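Local coordinates for hypothetical protein (Porphyromonas gingivalis W83, PDB 2P3P), which is of unknown function but binds magnesium ions and is probably held at the membrane by a transmembrane helix, at residues Arg169-Val172 with Thr173-Leu176; Pro126-Glu129 with Asp130-Pro134; Ala9-Leu12 with Glu13-Phe16; Pro25-Thr28 with Met29-Asn33. All blocks are in the same frame, centred on the assembly; numbering follows the deposited sequence. Where two conformers were deposited one is given.

Contact 1 (Arg169-Val172 with Thr173-Leu176); sequences RQTV and TETL
Gln170 and Thr173 are linked by two bonds across the bend where strand 165-170 ends. Gln170 CB rests on Ile128 CD1. Bends at CB and CG (chi1 61°, chi2 80°) then carry the amide against the following turn, where Gln170 CD lies 3.6 Å from Thr173 OG1. Gln170 OE1 receives Thr173 N at 3.1 Å, in the carbonyl plane and on a lone pair, and also takes a weak bond from Val172 N. Gln170 NE2 donates to Thr173 OG1 at 2.9 Å, the hydroxyl lying 18° out of the amide plane, and finds a second acceptor in Ser189 O. Glutamine suits the place because its amide accepts at OE1 and donates at NE2, and bonds at both ends fix its rotation. Further on, Val172 O accepts from Thr175 twice: OG1 comes in on a lone pair at a short 2.5 Å, while N, at 2.8 Å, approaches from above the carbonyl plane. Residues 173-175 coil like a helix, yet their hydrogen bonding is not that of one. Thr171 bonds through OG1 to Ala103 O and through its backbone to Tyr154, beside strand 155-159. Leu176 packs on helix 181-184, close to Ser149, a magnesium-binding residue, no metal being bound here.

Contact 2 (Pro126-Glu129 with Asp130-Pro134); sequences PRIE and DFFLP
The Phe132 ring lies flat against the backbone of Glu129, whose CA sits 3.5 Å from the ring centroid and only 2° off the ring normal, a CH-pi contact over the face. Phe187 meets Phe132 edge-to-face. At the edge of the Phe131 ring, in its plane, lies Ile128 O, 3.7 Å from CD2; Ile128 CD1 approaches CD2 from one side of the plane and Pro126 CG approaches CE2 obliquely from the other, both at 4.1 Å. Flat rings suit these places because they can lie against the backbone of the turn, and Phe131 also packs on Met155 and Leu193 of the four-stranded sheet. The Arg127 guanidinium has Glu129 OE2 over its centre, a purely electrostatic contact, since no N-H points at the oxygen. A water donates to both Glu129 OE2 and Asp130 OD1, which would ease their repulsion, and Glu129 OE1 forms a salt bridge with Arg138. With CG beside its own backbone N (chi1 -62°), Asp130 turns OD2 back to accept Arg127 N at 3.0 Å, the donor standing 46° out of the carboxylate plane. Bonds from Asp130 N to Arg127 O, Phe131 N to Ile128 O and Phe132 N to Glu129 O each span three residues, the pattern that defines a 3-10 helix.

Contact 3 (Ala9-Leu12 with Glu13-Phe16); sequences AGEL and ERCF
Glu13 and Arg14 reach back to Ala9 and Gly10 at the first turn of helix 11-18, where Gly10 is the N-cap. The tight part is the helix itself. Arg14 N to Gly10 O, Cys15 N to Glu11 O and Phe16 N to Leu12 O are nearly straight alpha-helical bonds, the last of them 2.8 Å long. On the buried flank Leu12 packs on Ile82 and Ile68, and Phe16 on Ile68, Met80, Phe61 and Leu63 of the large sheet, where branched and aromatic carbon side chains fit an apolar wall. The outer flank is looser. Exposed Arg14 is modelled in two conformers; in the one described its guanidinium lies with one face over Glu11 CA, and the long 3.3 Å bond from Arg14 NH1 to Ala9 O is doubtful. Its charge also lies near Glu11 OE2, too far for a salt bridge; Glu11 OE1 is bound to Ser90. Glu13 makes a separate, close-packed polar corner: small Ala9 lets the buried carboxylate come near, Ala9 CB being 3.2 Å from Glu13 CD. Extended, with CG anti to N (chi1 164°), Glu13 brings OE1 to Leu42 N and to a water that donates to it at 2.7 Å and accepts from Gly10 N at 2.9 Å.

Contact 4 (Pro25-Thr28 with Met29-Asn33); sequences PIVT and MEERN
Glu31 OE1 is gripped by two donors: Thr28 N, at 2.9 Å and with an N-H...O angle of 169°, and Ser53 OG, which is bonded to it as well. The amide arrives on the anti side of the carboxylate, 27° out of its plane. The other oxygen, OE2, takes Ser54 N, so the whole group is held in a fixed rotation, and its negative charge lies at the amino end of a helix, where the dipole would favour it. Glu31 reaches back to Thr28 on an extended chain, its CG beside its own backbone N. The return bond runs from Glu31 N to Thr28 OG1, 3.0 Å long. These reciprocal side-chain-to-backbone bonds form a capping box, with Thr28 as the N-cap of helix 29-39. Threonine fits because its hydroxyl, set between N and the carbonyl carbon (chi1 60°), can meet an amide of the first turn that has no helical carbonyl to use. Thr28 O in its turn accepts Arg32 N at 2.9 Å, the first regular helical bond. Just before the cap, Val27 lays CB 3.4 Å from Glu31 OE1 and CG2 3.8 Å from Arg32 CB, and it also packs on Val59, Phe61 and Leu51 of the large sheet. A water donates to Val27 O and accepts from Arg32 NH2 in the guanidinium plane; that same NH2 also bonds Met19 O.

In the fold
The four contacts fall into two pairs on opposite sides of the chain's centre, about 34 to 40 Å apart between centres. Contacts 3 and 4 hold the starts of consecutive helices lying against the seven-stranded sheet, joined by a weak bond from Arg32 NH1 to Phe16 O. Contacts 1 and 2 lie by the four-stranded sheet and touch through packing, the Phe131 ring against the backbone of Gln170. Contact 3 is the most buried; the others mix buried and surface residues. Helix starts dominate one pair, with a water bridging Gly10 N and Glu13 OE1 in contact 3 and a direct capping box in contact 4, whereas contact 1 relies on an amide and hydroxyls, and contact 2 on rings and charges around a 3-10 turn.

Contact 1 (Arg169-Val172 with Thr173-Leu176)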
ATOM      1  N   ARG A 169       2.893  -9.138   2.389  1.00  6.83           N
ATOM      2  CA  ARG A 169       2.826 -10.166   3.406  1.00  7.49           C
ATOM      3  C   ARG A 169       1.368 -10.602   3.500  1.00  8.57           C
ATOM      4  O   ARG A 169       0.464  -9.751   3.456  1.00 10.02           O
ATOM      5  CB  ARG A 169       3.326  -9.663   4.768  1.00  7.62           C
ATOM      6  CG  ARG A 169       2.533  -8.540   5.371  1.00  9.80           C
ATOM      7  CD  ARG A 169       3.118  -7.973   6.673  1.00  9.48           C
ATOM      8  NE  ARG A 169       4.481  -7.451   6.499  1.00 12.00           N
ATOM      9  CZ  ARG A 169       5.415  -7.460   7.457  1.00 13.53           C
ATOM     10  NH1 ARG A 169       5.152  -7.929   8.664  1.00 15.96           N
ATOM     11  NH2 ARG A 169       6.614  -6.976   7.215  1.00 14.99           N
ATOM     12  N   GLN A 170       1.143 -11.913   3.540  1.00  8.57           N
ATOM     13  CA  GLN A 170      -0.175 -12.417   3.874  1.00  8.04           C
ATOM     14  C   GLN A 170      -0.463 -12.135   5.338  1.00  7.61           C
ATOM     15  O   GLN A 170       0.398 -12.258   6.213  1.00  6.58           O
ATOM     16  CB  GLN A 170      -0.403 -13.898   3.459  1.00  7.59           C
ATOM     17  CG  GLN A 170       0.528 -14.966   4.097  1.00  6.86           C
ATOM     18  CD  GLN A 170       0.110 -15.347   5.504  1.00  6.64           C
ATOM     19  OE1 GLN A 170      -1.020 -15.094   5.904  1.00  5.89           O
ATOM     20  NE2 GLN A 170       1.045 -15.860   6.282  1.00  6.03           N
ATOM     21  N   THR A 171      -1.687 -11.713   5.605  1.00  8.14           N
ATOM     22  CA  THR A 171      -2.101 -11.460   6.973  1.00  8.73           C
ATOM     23  C   THR A 171      -3.223 -12.416   7.368  1.00  8.90           C
ATOM     24  O   THR A 171      -3.957 -12.128   8.314  1.00  9.03           O
ATOM     25  CB  THR A 171      -2.500  -9.994   7.201  1.00  8.59           C
ATOM     26  OG1 THR A 171      -3.499  -9.616   6.257  1.00 10.80           O
ATOM     27  CG2 THR A 171      -1.316  -9.021   7.027  1.00 10.34           C
ATOM     28  N   VAL A 172      -3.335 -13.552   6.668  1.00  9.26           N
ATOM     29  CA  VAL A 172      -4.264 -14.626   7.031  1.00  9.48           C
ATOM     30  C   VAL A 172      -3.859 -15.320   8.361  1.00  9.68           C
ATOM     31  O   VAL A 172      -4.701 -15.642   9.210  1.00 10.89           O
ATOM     32  CB  VAL A 172      -4.370 -15.696   5.864  1.00  9.32           C
ATOM     33  CG1 VAL A 172      -5.219 -16.882   6.278  1.00 10.51           C
ATOM     34  CG2 VAL A 172      -4.911 -15.071   4.581  1.00  7.65           C
ATOM     35  N   THR A 173      -2.579 -15.620   8.513  1.00 10.54           N
ATOM     36  CA  THR A 173      -2.141 -16.355   9.676  1.00 11.55           C
ATOM     37  C   THR A 173      -2.620 -15.731  10.981  1.00 12.43           C
ATOM     38  O   THR A 173      -3.115 -16.437  11.852  1.00 14.68           O
ATOM     39  CB  THR A 173      -0.629 -16.549   9.731  1.00 12.14           C
ATOM     40  OG1 THR A 173      -0.190 -17.247   8.565  1.00 10.93           O
ATOM     41  CG2 THR A 173      -0.248 -17.346  11.014  1.00  9.92           C
ATOM     42  N   GLU A 174      -2.550 -14.413  11.106  1.00 13.38           N
ATOM     43  CA  GLU A 174      -3.046 -13.765  12.344  1.00 13.62           C
ATOM     44  C   GLU A 174      -4.558 -13.902  12.569  1.00 13.60           C
ATOM     45  O   GLU A 174      -5.011 -13.844  13.708  1.00 14.72           O
ATOM     46  CB  GLU A 174      -2.608 -12.313  12.416  1.00 14.34           C
ATOM     47  CG  GLU A 174      -3.149 -11.428  11.338  1.00 16.09           C
ATOM     48  CD  GLU A 174      -2.347 -10.165  11.231  1.00 15.36           C
ATOM     49  OE1 GLU A 174      -1.270 -10.198  10.580  1.00 18.12           O
ATOM     50  OE2 GLU A 174      -2.770  -9.150  11.845  1.00 16.62           O
ATOM     51  N   THR A 175      -5.317 -14.176  11.508  1.00 13.96           N
ATOM     52  CA  THR A 175      -6.771 -14.391  11.608  1.00 13.41           C
ATOM     53  C   THR A 175      -7.173 -15.771  12.173  1.00 13.34           C
ATOM     54  O   THR A 175      -8.294 -15.942  12.651  1.00 12.21           O
ATOM     55  CB  THR A 175      -7.486 -14.132  10.255  1.00 14.09           C
ATOM     56  OG1 THR A 175      -7.162 -15.150   9.298  1.00 12.49           O
ATOM     57  CG2 THR A 175      -7.125 -12.737   9.688  1.00 11.18           C
ATOM     58  N   LEU A 176      -6.253 -16.739  12.142  1.00 13.61           N
ATOM     59  CA  LEU A 176      -6.563 -18.107  12.493  1.00 14.06           C
ATOM     60  C   LEU A 176      -6.703 -18.270  14.003  1.00 15.14           C
ATOM     61  O   LEU A 176      -6.028 -17.591  14.761  1.00 16.82           O
ATOM     62  CB  LEU A 176      -5.454 -19.043  12.008  1.00 13.38           C
ATOM     63  CG  LEU A 176      -5.124 -18.992  10.516  1.00 12.56           C
ATOM     64  CD1 LEU A 176      -3.955 -19.982  10.204  1.00 15.16           C
ATOM     65  CD2 LEU A 176      -6.370 -19.295   9.711  1.00 14.95           C
TER

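Contact 2 (Pro126-Glu129 with Asp130-Pro134)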
ATOM      1  N   PRO A 126      -0.675 -11.538  -5.868  1.00  9.82           N
ATOM      2  CA  PRO A 126      -0.350 -12.960  -5.727  1.00 10.57           C
ATOM      3  C   PRO A 126      -1.504 -13.769  -5.151  1.00 10.68           C
ATOM      4  O   PRO A 126      -2.398 -13.180  -4.534  1.00 12.18           O
ATOM      5  CB  PRO A 126       0.841 -12.973  -4.769  1.00 10.75           C
ATOM      6  CG  PRO A 126       0.862 -11.674  -4.089  1.00  9.37           C
ATOM      7  CD  PRO A 126       0.133 -10.675  -4.982  1.00  9.91           C
ATOM      8  N   ARG A 127      -1.516 -15.068  -5.465  1.00 10.77           N
ATOM      9  CA  ARG A 127      -2.437 -16.043  -4.875  1.00 10.94           C
ATOM     10  C   ARG A 127      -1.910 -16.427  -3.513  1.00  9.19           C
ATOM     11  O   ARG A 127      -0.701 -16.309  -3.250  1.00  8.21           O
ATOM     12  CB  ARG A 127      -2.552 -17.312  -5.733  1.00 10.64           C
ATOM     13  CG  ARG A 127      -3.131 -17.085  -7.126  1.00 12.73           C
ATOM     14  CD  ARG A 127      -3.071 -18.330  -8.017  1.00 15.49           C
ATOM     15  NE  ARG A 127      -3.594 -19.526  -7.351  1.00 20.02           N
ATOM     16  CZ  ARG A 127      -4.012 -20.629  -7.966  1.00 21.37           C
ATOM     17  NH1 ARG A 127      -4.453 -21.642  -7.244  1.00 22.27           N
ATOM     18  NH2 ARG A 127      -4.015 -20.717  -9.291  1.00 23.35           N
ATOM     19  N   ILE A 128      -2.791 -16.939  -2.660  1.00  9.21           N
ATOM     20  CA  ILE A 128      -2.333 -17.320  -1.332  1.00  9.45           C
ATOM     21  C   ILE A 128      -1.279 -18.440  -1.445  1.00  9.26           C
ATOM     22  O   ILE A 128      -0.422 -18.578  -0.564  1.00  8.70           O
ATOM     23  CB  ILE A 128      -3.499 -17.714  -0.391  1.00 10.33           C
ATOM     24  CG1 ILE A 128      -3.033 -17.789   1.064  1.00 11.06           C
ATOM     25  CG2 ILE A 128      -4.131 -19.080  -0.813  1.00  7.55           C
ATOM     26  CD1 ILE A 128      -2.434 -16.506   1.636  1.00  8.79           C
ATOM     27  N   GLU A 129      -1.314 -19.248  -2.516  1.00  9.38           N
ATOM     28  CA  GLU A 129      -0.377 -20.363  -2.624  1.00  9.12           C
ATOM     29  C   GLU A 129       1.059 -19.908  -2.794  1.00  9.11           C
ATOM     30  O   GLU A 129       1.995 -20.680  -2.514  1.00  8.36           O
ATOM     31  CB  GLU A 129      -0.755 -21.369  -3.748  1.00  9.16           C
ATOM     32  CG  GLU A 129      -0.612 -20.834  -5.194  1.00  9.71           C
ATOM     33  CD  GLU A 129      -0.772 -21.910  -6.265  1.00  9.35           C
ATOM     34  OE1 GLU A 129      -0.944 -23.131  -5.942  1.00  7.70           O
ATOM     35  OE2 GLU A 129      -0.700 -21.526  -7.452  1.00 10.43           O
ATOM     36  N   ASP A 130       1.222 -18.678  -3.284  1.00  9.47           N
ATOM     37  CA  ASP A 130       2.546 -18.046  -3.362  1.00  9.29           C
ATOM     38  C   ASP A 130       3.248 -17.904  -2.014  1.00  9.02           C
ATOM     39  O   ASP A 130       4.461 -17.668  -1.983  1.00  9.37           O
ATOM     40  CB  ASP A 130       2.452 -16.710  -4.076  1.00  8.60           C
ATOM     41  CG  ASP A 130       1.962 -16.867  -5.506  1.00 13.21           C
ATOM     42  OD1 ASP A 130       2.247 -17.908  -6.135  1.00 14.13           O
ATOM     43  OD2 ASP A 130       1.295 -15.948  -5.986  1.00 19.15           O
ATOM     44  N   PHE A 131       2.497 -18.057  -0.927  1.00  7.70           N
ATOM     45  CA  PHE A 131       3.017 -17.868   0.426  1.00  8.85           C
ATOM     46  C   PHE A 131       3.193 -19.236   1.098  1.00  9.25           C
ATOM     47  O   PHE A 131       3.475 -19.330   2.314  1.00  8.74           O
ATOM     48  CB  PHE A 131       2.054 -16.999   1.252  1.00  9.23           C
ATOM     49  CG  PHE A 131       1.947 -15.590   0.781  1.00  8.39           C
ATOM     50  CD1 PHE A 131       2.812 -14.606   1.275  1.00 11.19           C
ATOM     51  CD2 PHE A 131       1.024 -15.229  -0.185  1.00 10.71           C
ATOM     52  CE1 PHE A 131       2.740 -13.301   0.835  1.00  5.41           C
ATOM     53  CE2 PHE A 131       0.965 -13.914  -0.643  1.00  6.06           C
ATOM     54  CZ  PHE A 131       1.834 -12.955  -0.116  1.00  7.27           C
ATOM     55  N   PHE A 132       3.063 -20.305   0.302  1.00  8.27           N
ATOM     56  CA  PHE A 132       3.217 -21.635   0.873  1.00  8.14           C
ATOM     57  C   PHE A 132       4.690 -22.015   1.020  1.00  7.48           C
ATOM     58  O   PHE A 132       5.538 -21.657   0.184  1.00  8.72           O
ATOM     59  CB  PHE A 132       2.495 -22.705   0.034  1.00  7.71           C
ATOM     60  CG  PHE A 132       0.984 -22.643   0.069  1.00  6.99           C
ATOM     61  CD1 PHE A 132       0.268 -21.733   0.886  1.00  8.88           C
ATOM     62  CD2 PHE A 132       0.274 -23.516  -0.724  1.00 10.20           C
ATOM     63  CE1 PHE A 132      -1.117 -21.717   0.873  1.00 10.89           C
ATOM     64  CE2 PHE A 132      -1.115 -23.503  -0.753  1.00  9.11           C
ATOM     65  CZ  PHE A 132      -1.810 -22.609   0.046  1.00 11.79           C
ATOM     66  N   LEU A 133       4.989 -22.766   2.084  1.00  7.71           N
ATOM     67  CA  LEU A 133       6.311 -23.349   2.312  1.00  9.13           C
ATOM     68  C   LEU A 133       6.591 -24.444   1.301  1.00  9.12           C
ATOM     69  O   LEU A 133       5.659 -24.930   0.624  1.00  9.20           O
ATOM     70  CB  LEU A 133       6.375 -23.980   3.718  1.00  9.67           C
ATOM     71  CG  LEU A 133       6.437 -22.968   4.837  1.00  9.52           C
ATOM     72  CD1 LEU A 133       6.167 -23.644   6.180  1.00 12.30           C
ATOM     73  CD2 LEU A 133       7.769 -22.208   4.786  1.00  8.06           C
ATOM     74  N   PRO A 134       7.866 -24.823   1.147  1.00 10.55           N
ATOM     75  CA  PRO A 134       8.182 -25.945   0.260  1.00 10.52           C
ATOM     76  C   PRO A 134       7.435 -27.224   0.613  1.00 11.12           C
ATOM     77  O   PRO A 134       7.097 -27.453   1.794  1.00 11.40           O
ATOM     78  CB  PRO A 134       9.704 -26.111   0.413  1.00 10.93           C
ATOM     79  CG  PRO A 134      10.191 -24.774   0.874  1.00 11.29           C
ATOM     80  CD  PRO A 134       9.080 -24.198   1.698  1.00 10.25           C
TER
HETATM   81  O   HOH W   1       0.821 -19.620  -8.209  1.00 50.85           O

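Contact 3 (Ala9-Leu12 with Glu13-Phe16)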
ATOM      1  N   ALA A   9       9.758  22.705  -6.428  1.00 14.45           N
ATOM      2  CA  ALA A   9       8.953  21.508  -6.045  1.00 12.98           C
ATOM      3  C   ALA A   9       9.244  20.348  -7.001  1.00 13.33           C
ATOM      4  O   ALA A   9       9.314  20.534  -8.256  1.00 13.78           O
ATOM      5  CB  ALA A   9       7.457  21.845  -6.067  1.00 13.60           C
ATOM      6  N   GLY A  10       9.408  19.168  -6.423  1.00 11.85           N
ATOM      7  CA  GLY A  10       9.519  17.922  -7.143  1.00 11.26           C
ATOM      8  C   GLY A  10       8.187  17.514  -7.701  1.00 10.21           C
ATOM      9  O   GLY A  10       7.168  18.138  -7.415  1.00  8.14           O
ATOM     10  N   GLU A  11       8.183  16.409  -8.441  1.00  9.00           N
ATOM     11  CA  GLU A  11       6.974  15.988  -9.126  1.00  8.36           C
ATOM     12  C   GLU A  11       5.882  15.487  -8.166  1.00  7.40           C
ATOM     13  O   GLU A  11       4.692  15.777  -8.380  1.00  6.83           O
ATOM     14  CB  GLU A  11       7.316  14.924 -10.160  1.00  8.29           C
ATOM     15  CG  GLU A  11       6.160  14.550 -11.005  1.00  8.10           C
ATOM     16  CD  GLU A  11       6.527  13.682 -12.145  1.00 10.11           C
ATOM     17  OE1 GLU A  11       7.534  12.913 -12.053  1.00 12.13           O
ATOM     18  OE2 GLU A  11       5.797  13.738 -13.140  1.00 12.65           O
ATOM     19  N   LEU A  12       6.275  14.795  -7.096  1.00  7.99           N
ATOM     20  CA  LEU A  12       5.282  14.256  -6.157  1.00  7.68           C
ATOM     21  C   LEU A  12       4.575  15.417  -5.469  1.00  8.34           C
ATOM     22  O   LEU A  12       3.338  15.402  -5.346  1.00  8.84           O
ATOM     23  CB  LEU A  12       5.906  13.307  -5.136  1.00  7.94           C
ATOM     24  CG  LEU A  12       4.912  12.739  -4.113  1.00  7.27           C
ATOM     25  CD1 LEU A  12       3.864  11.902  -4.858  1.00  8.59           C
ATOM     26  CD2 LEU A  12       5.674  11.909  -3.047  1.00  8.65           C
ATOM     27  N   GLU A  13       5.358  16.411  -5.038  1.00  8.10           N
ATOM     28  CA  GLU A  13       4.807  17.645  -4.433  1.00  8.55           C
ATOM     29  C   GLU A  13       3.800  18.346  -5.356  1.00  8.28           C
ATOM     30  O   GLU A  13       2.694  18.708  -4.939  1.00  8.94           O
ATOM     31  CB  GLU A  13       5.911  18.603  -4.049  1.00  8.00           C
ATOM     32  CG  GLU A  13       5.423  20.026  -3.798  1.00  8.61           C
ATOM     33  CD  GLU A  13       6.413  20.948  -3.128  1.00  7.42           C
ATOM     34  OE1 GLU A  13       7.569  20.575  -2.874  1.00 10.35           O
ATOM     35  OE2 GLU A  13       6.014  22.112  -2.843  1.00  8.37           O
ATOM     36  N   ARG A  14       4.177  18.497  -6.628  0.50  8.45           N
ATOM     37  CA  ARG A  14       3.277  19.083  -7.629  0.50  8.77           C
ATOM     38  C   ARG A  14       1.959  18.331  -7.716  0.50  8.28           C
ATOM     39  O   ARG A  14       0.886  18.921  -7.675  0.50  7.42           O
ATOM     40  CB  ARG A  14       3.932  19.081  -9.004  0.50  8.46           C
ATOM     41  CG  ARG A  14       5.248  19.845  -9.056  0.50  9.41           C
ATOM     42  CD  ARG A  14       5.459  20.476 -10.420  0.50  9.32           C
ATOM     43  NE  ARG A  14       5.725  19.489 -11.466  0.50 11.30           N
ATOM     44  CZ  ARG A  14       6.897  18.878 -11.662  0.50 12.45           C
ATOM     45  NH1 ARG A  14       7.939  19.123 -10.864  0.50 13.01           N
ATOM     46  NH2 ARG A  14       7.021  17.996 -12.655  0.50 12.97           N
ATOM     47  N   CYS A  15       2.046  17.014  -7.833  1.00  9.13           N
ATOM     48  CA  CYS A  15       0.845  16.161  -7.973  1.00  8.35           C
ATOM     49  C   CYS A  15      -0.031  16.208  -6.737  1.00  9.17           C
ATOM     50  O   CYS A  15      -1.266  16.296  -6.843  1.00  7.99           O
ATOM     51  CB  CYS A  15       1.268  14.725  -8.300  1.00  8.38           C
ATOM     52  SG  CYS A  15       2.067  14.545  -9.874  1.00 10.68           S
ATOM     53  N   PHE A  16       0.606  16.157  -5.570  1.00  8.54           N
ATOM     54  CA  PHE A  16      -0.102  16.244  -4.296  1.00  8.94           C
ATOM     55  C   PHE A  16      -0.867  17.548  -4.146  1.00  7.73           C
ATOM     56  O   PHE A  16      -2.031  17.583  -3.678  1.00  9.28           O
ATOM     57  CB  PHE A  16       0.883  16.129  -3.138  1.00  8.30           C
ATOM     58  CG  PHE A  16       0.230  16.012  -1.811  1.00  9.00           C
ATOM     59  CD1 PHE A  16      -0.584  14.948  -1.528  1.00  8.14           C
ATOM     60  CD2 PHE A  16       0.496  16.939  -0.798  1.00  8.04           C
ATOM     61  CE1 PHE A  16      -1.165  14.798  -0.279  1.00  8.60           C
ATOM     62  CE2 PHE A  16      -0.073  16.782   0.456  1.00  5.96           C
ATOM     63  CZ  PHE A  16      -0.917  15.725   0.707  1.00  9.30           C
TER
HETATM   64  O   HOH W   2       9.376  18.726  -3.536  1.00 16.68           O

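Contact 4 (Pro25-Thr28 with Met29-Asn33)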
ATOM      1  N   PRO A  25     -10.552  12.684  -0.339  1.00 11.55           N
ATOM      2  CA  PRO A  25     -11.176  13.648   0.563  1.00 11.09           C
ATOM      3  C   PRO A  25     -10.975  13.383   2.048  1.00 12.58           C
ATOM      4  O   PRO A  25     -11.947  13.323   2.831  1.00 11.38           O
ATOM      5  CB  PRO A  25     -12.641  13.555   0.173  1.00 11.25           C
ATOM      6  CG  PRO A  25     -12.838  12.148  -0.181  1.00  8.73           C
ATOM      7  CD  PRO A  25     -11.548  11.723  -0.850  1.00 12.14           C
ATOM      8  N   ILE A  26      -9.700  13.175   2.397  1.00 13.46           N
ATOM      9  CA  ILE A  26      -9.238  12.989   3.759  1.00 13.81           C
ATOM     10  C   ILE A  26      -9.165  14.311   4.499  1.00 12.22           C
ATOM     11  O   ILE A  26      -9.460  14.389   5.705  1.00 12.31           O
ATOM     12  CB  ILE A  26      -7.834  12.288   3.741  1.00 13.25           C
ATOM     13  CG1 ILE A  26      -7.967  10.933   3.059  1.00 15.42           C
ATOM     14  CG2 ILE A  26      -7.234  12.170   5.150  1.00 15.51           C
ATOM     15  CD1 ILE A  26      -9.134  10.184   3.484  1.00 13.25           C
ATOM     16  N   VAL A  27      -8.727  15.326   3.766  1.00 12.02           N
ATOM     17  CA  VAL A  27      -8.732  16.716   4.206  1.00 11.34           C
ATOM     18  C   VAL A  27      -9.311  17.519   3.062  1.00 10.99           C
ATOM     19  O   VAL A  27      -9.358  17.039   1.910  1.00 11.13           O
ATOM     20  CB  VAL A  27      -7.300  17.277   4.561  1.00 11.31           C
ATOM     21  CG1 VAL A  27      -6.691  16.607   5.814  1.00 10.69           C
ATOM     22  CG2 VAL A  27      -6.321  17.201   3.364  1.00 11.92           C
ATOM     23  N   THR A  28      -9.720  18.747   3.328  1.00 11.01           N
ATOM     24  CA  THR A  28     -10.235  19.603   2.241  1.00 11.73           C
ATOM     25  C   THR A  28      -9.086  20.091   1.386  1.00 12.52           C
ATOM     26  O   THR A  28      -7.925  20.014   1.796  1.00 13.58           O
ATOM     27  CB  THR A  28     -11.010  20.834   2.778  1.00 11.77           C
ATOM     28  OG1 THR A  28     -10.130  21.604   3.593  1.00 11.80           O
ATOM     29  CG2 THR A  28     -12.233  20.420   3.592  1.00 10.32           C
HETATM   30  N   MSE A  29      -9.404  20.659   0.220  1.00 13.41           N
HETATM   31  CA  MSE A  29      -8.365  21.187  -0.678  1.00 13.80           C
HETATM   32  C   MSE A  29      -7.591  22.302   0.043  1.00 14.45           C
HETATM   33  O   MSE A  29      -6.358  22.370   0.008  1.00 15.22           O
HETATM   34  CB  MSE A  29      -9.004  21.721  -1.966  1.00 13.65           C
HETATM   35  CG  MSE A  29      -8.046  22.423  -2.904  1.00 13.19           C
HETATM   36 SE   MSE A  29      -6.728  21.143  -3.592  0.80 19.37          SE
HETATM   37  CE  MSE A  29      -7.590  20.633  -5.238  1.00 14.37           C
ATOM     38  N   GLU A  30      -8.345  23.150   0.714  1.00 14.14           N
ATOM     39  CA  GLU A  30      -7.791  24.264   1.462  1.00 14.81           C
ATOM     40  C   GLU A  30      -6.924  23.827   2.651  1.00 13.64           C
ATOM     41  O   GLU A  30      -5.862  24.379   2.844  1.00 14.24           O
ATOM     42  CB  GLU A  30      -8.920  25.217   1.890  1.00 14.97           C
ATOM     43  CG  GLU A  30      -9.741  25.729   0.708  1.00 17.30           C
ATOM     44  CD  GLU A  30     -11.097  25.029   0.552  1.00 19.79           C
ATOM     45  OE1 GLU A  30     -11.162  23.764   0.641  1.00 20.11           O
ATOM     46  OE2 GLU A  30     -12.084  25.772   0.338  1.00 21.15           O
ATOM     47  N   GLU A  31      -7.365  22.847   3.437  1.00 13.08           N
ATOM     48  CA  GLU A  31      -6.513  22.258   4.460  1.00 13.58           C
ATOM     49  C   GLU A  31      -5.197  21.703   3.866  1.00 13.00           C
ATOM     50  O   GLU A  31      -4.111  21.907   4.407  1.00 10.97           O
ATOM     51  CB  GLU A  31      -7.268  21.142   5.214  1.00 13.15           C
ATOM     52  CG  GLU A  31      -8.350  21.685   6.159  1.00 13.72           C
ATOM     53  CD  GLU A  31      -9.214  20.599   6.723  1.00 13.40           C
ATOM     54  OE1 GLU A  31      -9.328  19.531   6.094  1.00 13.10           O
ATOM     55  OE2 GLU A  31      -9.747  20.793   7.817  1.00 12.89           O
ATOM     56  N   ARG A  32      -5.308  20.949   2.777  1.00 13.10           N
ATOM     57  CA  ARG A  32      -4.136  20.409   2.099  1.00 14.03           C
ATOM     58  C   ARG A  32      -3.165  21.483   1.603  1.00 14.34           C
ATOM     59  O   ARG A  32      -1.947  21.413   1.859  1.00 15.09           O
ATOM     60  CB  ARG A  32      -4.560  19.535   0.924  1.00 12.83           C
ATOM     61  CG  ARG A  32      -3.396  18.904   0.177  1.00 15.06           C
ATOM     62  CD  ARG A  32      -3.694  17.543  -0.464  1.00 15.26           C
ATOM     63  NE  ARG A  32      -5.060  17.427  -0.983  1.00 15.71           N
ATOM     64  CZ  ARG A  32      -5.479  17.803  -2.186  1.00 13.71           C
ATOM     65  NH1 ARG A  32      -4.649  18.366  -3.071  1.00 14.02           N
ATOM     66  NH2 ARG A  32      -6.768  17.634  -2.492  1.00 15.23           N
ATOM     67  N   ASN A  33      -3.686  22.472   0.900  0.50 13.83           N
ATOM     68  CA  ASN A  33      -2.807  23.475   0.336  0.50 13.67           C
ATOM     69  C   ASN A  33      -2.284  24.421   1.436  0.50 13.61           C
ATOM     70  O   ASN A  33      -1.178  24.934   1.320  0.50 13.99           O
ATOM     71  CB  ASN A  33      -3.430  24.148  -0.902  0.50 13.51           C
ATOM     72  CG  ASN A  33      -2.969  23.480  -2.213  0.50 11.02           C
ATOM     73  OD1 ASN A  33      -3.367  22.343  -2.532  0.50  3.72           O
ATOM     74  ND2 ASN A  33      -2.065  24.157  -2.925  0.50  5.53           N
TER
HETATM   75  O   HOH W   3      -7.724  16.153  -0.132  1.00 13.19           O